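PDB 5XLM: Serine/threonine-protein kinase PknI from Mycobacterium tuberculosis, which helps slow mycobacterial growth within the infected host as a membrane serine/threonine kinase, here represented by its extracellular sensor domain. Local coordinates for residues F68-T73 and C77-T82; M83-D88 and A92-V97; P99-F104 and K110-T115; Q134-R139 and I168-S173. All coordinates share one frame; numbering follows the deposited sequence.

In the fold
All four contacts belong to the extracellular sensor domain, an all-beta fold whose antiparallel strand pairings run round in a closed, barrel-like ring. Contacts 1 and 3 are partly buried hairpins of that ring and lie next to each other, because strands 77-83 and 100-105 are paired; backbone hydrogen bonds carry both, with a disulfide added in contact 1. Contact 4 is the buried one: strands 131-140 and 165-174 meet across the interior through methyl groups alone. Contact 3 borders it, since strand 108-117 pairs with 131-140. Contact 2 lies at the surface, in the loop between strands 77-83 and 100-105, and combines one backbone bond and a salt bridge with packing of M83 and K93 chains.

Contact 1. Residues F68-T73 and C77-T82; sequences FRTSCT and CLAAAT
The F68 ring lies flat beneath A81, whose CB stands 3.5 Å from the ring centroid and 12° off the normal, a CH-pi contact over one face. F68 and C77, toward the two ends of the strand pair, bury the most surface in it. A79 CB comes to the ring's edge, 4.1 Å from F68 CD1. Alanine suits both places: a single methyl lets the ring lie close against the neighbouring strand. On the same side of the sheet, C77 SG is joined to C72 SG at 2.0 Å. In each cysteine SG stands anti to the carbonyl carbon (chi1 -62° for C72, -75° for C77), which brings the sulfurs together between the strands.

This is a beta hairpin of strands 62-72 and 77-83, and the disulfide ties a non-hydrogen-bonded pair next to its turn. Between its ends R69 and A80 exchange two backbone hydrogen bonds, both 3.0 Å, and S71 and L78 exchange two more. The methyl CG2 of T70, anti to its own N, rests 3.2 Å from L78 O, while T70 OG1 bonds to L36 O. W109 of strand 108-117 packs on T70, C77 and A79.

Contact 2. Residues M83-D88 and A92-V97; sequences MLDDND and AKTPPV
M83 and K93 join the two backbones through one hydrogen bond, K93 N to M83 O at 2.9 Å, beside a single bridge that brings L84 and A92 together at 4.2 Å between CA atoms. The side chains of M83 and K93 then run alongside each other, pointing the same way, with CB to CB at 4.1 Å. Methionine's extended, flexible chain suits this half-covered place: its SD goes on to meet V97 CG2 at 4.2 Å. A water also joins the two backbones, accepting from M83 N and donating weakly to V97 O.

K93 buries the most surface. Its chain is bent at chi2 (76°), which lays CD over the backbone at 3.7 Å from L84 O and carries the ammonium on to D86. There NZ forms a salt bridge with D86 OD2 at 2.8 Å, OD1 of the same carboxylate being farther off. A long lysine can thus spend its methylenes on packing and still deliver its charge. D85 lies close by, and its carboxylate probably adds to the negative field around NZ; D85 OD1 also receives a weak bond from N87 N, closing an Asx turn. L84 turns the other way, onto W65 and A67 of strand 62-72.

Both segments belong to the irregular surface loop between strands 77-83 and 100-105, whose two sides are joined by the L84-A92 bridge, the backbone bond and the ion pair.

Contact 3. Residues P99-F104 and K110-T115; sequences PFLMQF and KSRPET
Backbone hydrogen bonds join Q103 and K110, an antiparallel hydrogen-bonded pair: Q103 N reaches K110 O at 3.0 Å and almost straight (175°), and K110 N returns to Q103 O at 3.1 Å. These residues lie toward the turn of the hairpin formed by strands 100-105 and 108-117, and their long polar side chains suit an exposed face.

Weaker CH contacts continue the pairing. S111 CA approaches L101 O at 3.2 Å, and M102 CA approaches K110 O.

Side-chain packing takes the rest. M102 is bent at chi3 (76°), which curls its methyl CE back to 3.8 Å from S111 N; F100 CD2 lies 4.0 Å from S111 CB. Serine is small enough to sit among these larger groups, and its OG bonds to L136 N of the next strand. On the other side of the sheet L101 and R112 run side by side, the methyl CD1 of L101 lying against the guanidinium, 3.5 Å from R112 NH1.

The chemistry implies a division of labour along the second strand. The two backbone bonds of this contact lie at the Q103-K110 pair; further on, the segments meet through CA-H...O contacts and side chains, while S111, with its OG and backbone, bonds to L136 and the E114 backbone to Q134, both on strand 131-140.

Contact 4. Residues Q134-R139 and I168-S173; sequences QLLALR and IPAVAS
L138 reaches across to A172 and A170 with the branched end of its side chain. L138 CB is still 5.4 Å from A172 CB and serves only to start the chain inward. CG stands anti to the carbonyl carbon (chi1 -68°) and lies beside its neighbour on the same strand, 4.0 Å from L136 CG. The two methyls then divide. CD1 drops onto A172 CB at 3.9 Å, and on its other flank faces L136 CD2. CD2 points between the two alanines, 4.4 Å from A170 CB and slightly nearer to A172 CB. One leucine thereby bridges two residues of the opposing strand.

These strands, 131-140 and 165-174, are not partners in the sheet. Strand 146-154 lies between them and pairs with both, and the strand pairings close into an antiparallel, barrel-like ring; the contact spans part of its interior. The short segments cross at -56°, with their axes 7.8 Å apart at the closest, too far for backbone pairing, so methyl groups do the filling.

L136, two residues earlier on the same strand, makes the matching contact. Its CG is anti to the backbone N (chi1 -178°), which swings CD1 over to A170 CB at 3.9 Å. Leucines and alanines fit each other in size here: a branched four-carbon side chain on one strand meets a single methyl on the other. L146 of strand 146-154 packs against A172, while R139, one residue past L138, turns to E149 in a salt bridge.

Contact 1. Residues F68-T73 and C77-T82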
# COMPACT_ATOMS: atom_id res chain seq x y z
N PHE A 68 7.92 -0.17 -6.77
CA PHE A 68 8.41 0.44 -5.54
C PHE A 68 9.87 0.85 -5.69
O PHE A 68 10.67 0.13 -6.30
CB PHE A 68 8.28 -0.52 -4.35
CG PHE A 68 6.96 -0.43 -3.63
CD1 PHE A 68 6.87 0.26 -2.43
CD2 PHE A 68 5.83 -1.04 -4.14
CE1 PHE A 68 5.66 0.34 -1.76
CE2 PHE A 68 4.62 -0.97 -3.47
CZ PHE A 68 4.54 -0.27 -2.28
N ARG A 69 10.21 2.01 -5.14
CA ARG A 69 11.60 2.42 -4.97
C ARG A 69 11.74 3.06 -3.60
O ARG A 69 10.83 3.74 -3.12
CB ARG A 69 12.05 3.38 -6.09
CG ARG A 69 11.78 4.84 -5.80
CD ARG A 69 11.88 5.71 -7.05
NE ARG A 69 13.25 6.00 -7.46
CZ ARG A 69 13.73 5.77 -8.68
NH1 ARG A 69 12.96 5.25 -9.62
NH2 ARG A 69 14.99 6.07 -8.96
N THR A 70 12.89 2.83 -2.96
CA THR A 70 13.11 3.27 -1.58
C THR A 70 14.40 4.08 -1.50
O THR A 70 15.40 3.74 -2.13
CB THR A 70 13.19 2.06 -0.63
OG1 THR A 70 11.94 1.37 -0.63
CG2 THR A 70 13.52 2.51 0.79
N SER A 71 14.35 5.17 -0.74
CA SER A 71 15.52 5.98 -0.45
C SER A 71 15.55 6.28 1.05
O SER A 71 14.54 6.71 1.62
CB SER A 71 15.52 7.28 -1.26
OG SER A 71 14.44 8.12 -0.89
N CYS A 72 16.70 6.05 1.67
CA CYS A 72 16.85 6.19 3.11
C CYS A 72 17.86 7.29 3.42
O CYS A 72 18.92 7.37 2.80
CB CYS A 72 17.32 4.88 3.76
SG CYS A 72 16.19 3.47 3.61
N THR A 73 17.51 8.14 4.39
CA THR A 73 18.45 9.06 5.00
C THR A 73 19.01 8.36 6.23
O THR A 73 18.58 7.24 6.53
CB THR A 73 17.76 10.38 5.36
OG1 THR A 73 16.91 10.18 6.50
CG2 THR A 73 16.93 10.88 4.19
N CYS A 77 13.48 6.04 6.31
CA CYS A 77 13.37 5.35 5.03
C CYS A 77 12.00 5.62 4.43
O CYS A 77 10.98 5.41 5.09
CB CYS A 77 13.59 3.84 5.18
SG CYS A 77 15.30 3.31 5.44
N LEU A 78 11.98 6.11 3.19
CA LEU A 78 10.75 6.39 2.48
C LEU A 78 10.66 5.51 1.24
O LEU A 78 11.67 5.16 0.63
CB LEU A 78 10.67 7.86 2.06
CG LEU A 78 10.72 8.91 3.17
CD1 LEU A 78 10.70 10.30 2.57
CD2 LEU A 78 9.55 8.72 4.12
N ALA A 79 9.43 5.16 0.87
CA ALA A 79 9.17 4.35 -0.30
C ALA A 79 8.08 5.01 -1.13
O ALA A 79 7.05 5.43 -0.58
CB ALA A 79 8.75 2.93 0.09
N ALA A 80 8.31 5.11 -2.43
CA ALA A 80 7.33 5.63 -3.37
C ALA A 80 6.89 4.51 -4.29
O ALA A 80 7.70 3.69 -4.72
CB ALA A 80 7.91 6.78 -4.18
N ALA A 81 5.59 4.46 -4.59
CA ALA A 81 5.03 3.40 -5.41
C ALA A 81 4.15 4.00 -6.49
O ALA A 81 3.22 4.76 -6.19
CB ALA A 81 4.22 2.42 -4.56
N THR A 82 4.45 3.66 -7.75
CA THR A 82 3.62 4.07 -8.87
C THR A 82 2.88 2.85 -9.40
O THR A 82 3.44 1.76 -9.49
CB THR A 82 4.45 4.74 -9.98
OG1 THR A 82 3.60 5.07 -11.08
CG2 THR A 82 5.58 3.82 -10.45

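Contact 2. Residues M83-D88 and A92-V97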
# COMPACT_ATOMS: atom_id res chain seq x y z
N MET A 83 1.61 3.05 -9.74
CA MET A 83 0.75 1.93 -10.11
C MET A 83 1.05 1.45 -11.52
O MET A 83 1.24 2.25 -12.44
CB MET A 83 -0.72 2.33 -10.00
CG MET A 83 -1.68 1.15 -10.01
SD MET A 83 -3.38 1.68 -9.71
CE MET A 83 -4.23 0.10 -9.62
N LEU A 84 1.11 0.14 -11.69
CA LEU A 84 1.31 -0.49 -12.98
C LEU A 84 -0.04 -0.94 -13.54
O LEU A 84 -1.05 -0.99 -12.84
CB LEU A 84 2.27 -1.67 -12.85
CG LEU A 84 3.64 -1.36 -12.23
CD1 LEU A 84 4.43 -2.65 -12.04
CD2 LEU A 84 4.42 -0.36 -13.07
N ASP A 85 -0.04 -1.25 -14.84
CA ASP A 85 -1.27 -1.70 -15.48
C ASP A 85 -1.63 -3.11 -15.02
O ASP A 85 -0.76 -3.90 -14.63
CB ASP A 85 -1.13 -1.64 -17.00
CG ASP A 85 -2.47 -1.62 -17.70
OD1 ASP A 85 -3.19 -2.64 -17.64
OD2 ASP A 85 -2.81 -0.58 -18.30
N ASP A 86 -2.93 -3.41 -15.05
CA ASP A 86 -3.41 -4.66 -14.46
C ASP A 86 -2.88 -5.88 -15.20
O ASP A 86 -2.46 -6.86 -14.57
CB ASP A 86 -4.94 -4.67 -14.44
CG ASP A 86 -5.52 -3.73 -13.40
OD1 ASP A 86 -4.81 -3.43 -12.41
OD2 ASP A 86 -6.68 -3.31 -13.57
N ASN A 87 -2.89 -5.85 -16.53
CA ASN A 87 -2.44 -7.00 -17.30
C ASN A 87 -0.96 -6.92 -17.63
O ASN A 87 -0.23 -7.90 -17.46
CB ASN A 87 -3.27 -7.13 -18.58
CG ASN A 87 -4.76 -7.18 -18.31
OD1 ASN A 87 -5.32 -8.24 -18.01
ND2 ASN A 87 -5.41 -6.03 -18.40
N ASP A 88 -0.51 -5.77 -18.11
CA ASP A 88 0.89 -5.57 -18.50
C ASP A 88 1.58 -4.78 -17.38
O ASP A 88 1.43 -3.56 -17.28
CB ASP A 88 0.97 -4.84 -19.84
CG ASP A 88 2.39 -4.44 -20.19
OD1 ASP A 88 3.30 -5.30 -20.07
OD2 ASP A 88 2.59 -3.28 -20.59
N ALA A 92 3.17 1.70 -16.81
CA ALA A 92 2.41 2.38 -15.78
C ALA A 92 0.92 2.36 -16.12
O ALA A 92 0.51 2.18 -17.27
CB ALA A 92 2.89 3.82 -15.61
N LYS A 93 0.10 2.56 -15.08
CA LYS A 93 -1.35 2.51 -15.26
C LYS A 93 -1.82 3.66 -16.14
O LYS A 93 -1.33 4.79 -16.04
CB LYS A 93 -2.04 2.57 -13.89
CG LYS A 93 -3.54 2.35 -13.93
CD LYS A 93 -3.90 0.89 -14.14
CE LYS A 93 -5.40 0.69 -14.06
NZ LYS A 93 -5.78 -0.74 -14.22
N THR A 94 -2.79 3.37 -17.01
CA THR A 94 -3.40 4.37 -17.87
C THR A 94 -4.88 4.47 -17.53
O THR A 94 -5.60 3.45 -17.62
CB THR A 94 -3.21 4.01 -19.35
OG1 THR A 94 -3.85 2.76 -19.63
CG2 THR A 94 -1.73 3.90 -19.69
N PRO A 95 -5.40 5.64 -17.14
CA PRO A 95 -4.70 6.93 -17.02
C PRO A 95 -3.70 6.98 -15.87
O PRO A 95 -3.75 6.11 -15.00
CB PRO A 95 -5.85 7.92 -16.78
CG PRO A 95 -6.89 7.10 -16.10
CD PRO A 95 -6.81 5.75 -16.74
N PRO A 96 -2.80 7.96 -15.88
CA PRO A 96 -1.81 8.05 -14.80
C PRO A 96 -2.47 8.17 -13.43
O PRO A 96 -3.47 8.87 -13.26
CB PRO A 96 -1.02 9.32 -15.14
CG PRO A 96 -1.17 9.45 -16.62
CD PRO A 96 -2.54 8.95 -16.94
N VAL A 97 -1.90 7.45 -12.46
CA VAL A 97 -2.35 7.48 -11.08
C VAL A 97 -1.23 8.07 -10.23
O VAL A 97 -0.06 7.72 -10.41
CB VAL A 97 -2.74 6.08 -10.58
CG1 VAL A 97 -3.16 6.12 -9.11
CG2 VAL A 97 -3.85 5.49 -11.44
O HOH W 1 0.35 5.69 -8.62

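Contact 3. Residues P99-F104 and K110-T115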
# COMPACT_ATOMS: atom_id res chain seq x y z
N PRO A 99 1.44 8.69 -7.47
CA PRO A 99 2.15 7.75 -6.59
C PRO A 99 1.89 8.05 -5.13
O PRO A 99 1.74 9.21 -4.72
CB PRO A 99 3.63 7.99 -6.95
CG PRO A 99 3.66 9.42 -7.39
CD PRO A 99 2.35 9.66 -8.10
N PHE A 100 1.82 6.99 -4.33
CA PHE A 100 1.66 7.13 -2.89
C PHE A 100 2.97 6.78 -2.20
O PHE A 100 3.80 6.03 -2.72
CB PHE A 100 0.51 6.26 -2.36
CG PHE A 100 0.84 4.79 -2.24
CD1 PHE A 100 0.69 3.94 -3.32
CD2 PHE A 100 1.27 4.26 -1.03
CE1 PHE A 100 0.98 2.59 -3.21
CE2 PHE A 100 1.56 2.91 -0.91
CZ PHE A 100 1.41 2.08 -2.00
N LEU A 101 3.16 7.35 -1.01
CA LEU A 101 4.42 7.25 -0.29
C LEU A 101 4.22 6.46 1.00
O LEU A 101 3.17 6.54 1.63
CB LEU A 101 4.96 8.65 0.04
CG LEU A 101 4.87 9.67 -1.10
CD1 LEU A 101 5.32 11.05 -0.64
CD2 LEU A 101 5.69 9.21 -2.30
N MET A 102 5.25 5.70 1.37
CA MET A 102 5.25 4.97 2.64
C MET A 102 6.51 5.31 3.41
O MET A 102 7.59 5.46 2.83
CB MET A 102 5.16 3.46 2.43
CG MET A 102 3.99 3.02 1.57
SD MET A 102 3.68 1.25 1.65
CE MET A 102 2.88 1.12 3.25
N GLN A 103 6.36 5.45 4.73
CA GLN A 103 7.47 5.74 5.63
C GLN A 103 7.60 4.59 6.61
O GLN A 103 6.61 4.17 7.22
CB GLN A 103 7.24 7.06 6.37
CG GLN A 103 8.34 7.43 7.34
CD GLN A 103 8.16 8.83 7.91
OE1 GLN A 103 7.25 9.56 7.52
NE2 GLN A 103 9.04 9.20 8.83
N PHE A 104 8.82 4.07 6.76
CA PHE A 104 9.05 3.00 7.72
C PHE A 104 9.26 3.58 9.11
O PHE A 104 10.05 4.51 9.29
CB PHE A 104 10.26 2.15 7.32
CG PHE A 104 10.35 0.85 8.07
CD1 PHE A 104 9.67 -0.27 7.62
CD2 PHE A 104 11.10 0.74 9.23
CE1 PHE A 104 9.74 -1.47 8.31
CE2 PHE A 104 11.18 -0.46 9.92
CZ PHE A 104 10.49 -1.57 9.46
N LYS A 110 4.12 2.50 6.51
CA LYS A 110 2.79 3.08 6.60
C LYS A 110 2.69 4.28 5.68
O LYS A 110 3.55 5.17 5.72
CB LYS A 110 2.45 3.49 8.05
CG LYS A 110 1.05 4.08 8.19
CD LYS A 110 0.49 3.91 9.59
CE LYS A 110 1.19 4.83 10.59
NZ LYS A 110 0.50 4.84 11.91
N SER A 111 1.66 4.30 4.85
CA SER A 111 1.40 5.45 4.00
C SER A 111 0.79 6.57 4.82
O SER A 111 0.19 6.35 5.88
CB SER A 111 0.48 5.07 2.84
OG SER A 111 -0.81 4.70 3.32
N ARG A 112 0.93 7.79 4.34
CA ARG A 112 0.35 8.90 5.06
C ARG A 112 -1.17 8.86 4.95
O ARG A 112 -1.70 8.42 3.92
CB ARG A 112 0.88 10.24 4.54
CG ARG A 112 0.36 10.65 3.18
CD ARG A 112 0.57 12.13 2.93
NE ARG A 112 1.98 12.49 2.86
CZ ARG A 112 2.62 12.79 1.73
NH1 ARG A 112 3.91 13.10 1.76
NH2 ARG A 112 1.97 12.79 0.58
N PRO A 113 -1.89 9.25 5.99
CA PRO A 113 -3.35 9.24 5.91
C PRO A 113 -3.84 10.27 4.90
O PRO A 113 -3.32 11.38 4.81
CB PRO A 113 -3.79 9.60 7.34
CG PRO A 113 -2.62 10.32 7.92
CD PRO A 113 -1.41 9.69 7.31
N GLU A 114 -4.85 9.87 4.12
CA GLU A 114 -5.40 10.73 3.08
C GLU A 114 -6.92 10.74 3.20
O GLU A 114 -7.55 9.70 3.41
CB GLU A 114 -4.98 10.26 1.68
CG GLU A 114 -5.13 8.77 1.44
CD GLU A 114 -4.57 8.33 0.09
OE1 GLU A 114 -4.90 7.22 -0.37
OE2 GLU A 114 -3.79 9.11 -0.51
N THR A 115 -7.49 11.94 3.07
CA THR A 115 -8.93 12.09 3.17
C THR A 115 -9.60 11.56 1.90
O THR A 115 -9.27 11.97 0.79
CB THR A 115 -9.30 13.56 3.38
OG1 THR A 115 -8.57 14.08 4.51
CG2 THR A 115 -10.79 13.71 3.65

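Contact 4. Residues Q134-R139 and I168-S173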
# COMPACT_ATOMS: atom_id res chain seq x y z
N GLN A 134 -7.82 7.07 5.10
CA GLN A 134 -7.43 5.75 4.63
C GLN A 134 -5.91 5.68 4.52
O GLN A 134 -5.27 6.59 4.00
CB GLN A 134 -8.08 5.43 3.28
CG GLN A 134 -9.58 5.65 3.28
CD GLN A 134 -10.25 5.06 2.05
OE1 GLN A 134 -9.59 4.50 1.17
NE2 GLN A 134 -11.57 5.19 1.99
N LEU A 135 -5.35 4.59 5.03
CA LEU A 135 -3.91 4.37 4.96
C LEU A 135 -3.64 2.89 4.80
O LEU A 135 -4.48 2.04 5.11
CB LEU A 135 -3.19 4.93 6.20
CG LEU A 135 -3.62 4.49 7.60
CD1 LEU A 135 -3.04 3.14 8.01
CD2 LEU A 135 -3.23 5.56 8.61
N LEU A 136 -2.44 2.58 4.31
CA LEU A 136 -1.97 1.21 4.17
C LEU A 136 -0.80 0.98 5.11
O LEU A 136 0.15 1.77 5.15
CB LEU A 136 -1.54 0.93 2.73
CG LEU A 136 -1.07 -0.50 2.44
CD1 LEU A 136 -2.18 -1.50 2.75
CD2 LEU A 136 -0.60 -0.64 1.00
N ALA A 137 -0.87 -0.10 5.89
CA ALA A 137 0.22 -0.52 6.75
C ALA A 137 0.72 -1.87 6.25
O ALA A 137 -0.08 -2.78 6.01
CB ALA A 137 -0.21 -0.61 8.21
N LEU A 138 2.03 -1.99 6.08
CA LEU A 138 2.65 -3.22 5.61
C LEU A 138 3.80 -3.58 6.54
O LEU A 138 4.75 -2.80 6.68
CB LEU A 138 3.14 -3.09 4.17
CG LEU A 138 2.06 -2.95 3.10
CD1 LEU A 138 2.70 -2.79 1.73
CD2 LEU A 138 1.13 -4.15 3.13
N ARG A 139 3.72 -4.74 7.17
CA ARG A 139 4.74 -5.18 8.10
C ARG A 139 5.64 -6.21 7.44
O ARG A 139 5.13 -7.22 6.93
CB ARG A 139 4.10 -5.77 9.36
CG ARG A 139 3.35 -4.74 10.19
CD ARG A 139 1.85 -4.91 10.10
NE ARG A 139 1.14 -3.77 10.68
CZ ARG A 139 -0.18 -3.74 10.89
NH1 ARG A 139 -0.93 -4.78 10.57
NH2 ARG A 139 -0.74 -2.66 11.43
N ILE A 168 -9.11 -3.91 6.48
CA ILE A 168 -9.07 -4.86 5.37
C ILE A 168 -7.67 -5.45 5.32
O ILE A 168 -6.70 -4.71 5.09
CB ILE A 168 -9.43 -4.21 4.03
CG1 ILE A 168 -10.72 -3.40 4.15
CG2 ILE A 168 -9.58 -5.27 2.95
CD1 ILE A 168 -10.80 -2.22 3.21
N PRO A 169 -7.49 -6.75 5.54
CA PRO A 169 -6.15 -7.34 5.47
C PRO A 169 -5.52 -7.13 4.10
O PRO A 169 -6.21 -7.04 3.08
CB PRO A 169 -6.39 -8.82 5.76
CG PRO A 169 -7.65 -8.83 6.57
CD PRO A 169 -8.50 -7.73 5.99
N ALA A 170 -4.19 -7.05 4.08
CA ALA A 170 -3.44 -6.78 2.86
C ALA A 170 -2.16 -7.60 2.85
O ALA A 170 -1.54 -7.82 3.89
CB ALA A 170 -3.11 -5.29 2.73
N VAL A 171 -1.77 -8.04 1.66
CA VAL A 171 -0.54 -8.79 1.44
C VAL A 171 0.20 -8.16 0.27
O VAL A 171 -0.41 -7.79 -0.74
CB VAL A 171 -0.80 -10.29 1.17
CG1 VAL A 171 0.50 -11.02 0.88
CG2 VAL A 171 -1.52 -10.92 2.35
N ALA A 172 1.52 -8.02 0.41
CA ALA A 172 2.37 -7.48 -0.64
C ALA A 172 3.52 -8.44 -0.88
O ALA A 172 4.23 -8.81 0.07
CB ALA A 172 2.89 -6.09 -0.28
N SER A 173 3.71 -8.85 -2.13
CA SER A 173 4.76 -9.79 -2.49
C SER A 173 5.52 -9.26 -3.69
O SER A 173 4.92 -8.73 -4.63
CB SER A 173 4.17 -11.18 -2.79
OG SER A 173 2.95 -11.08 -3.50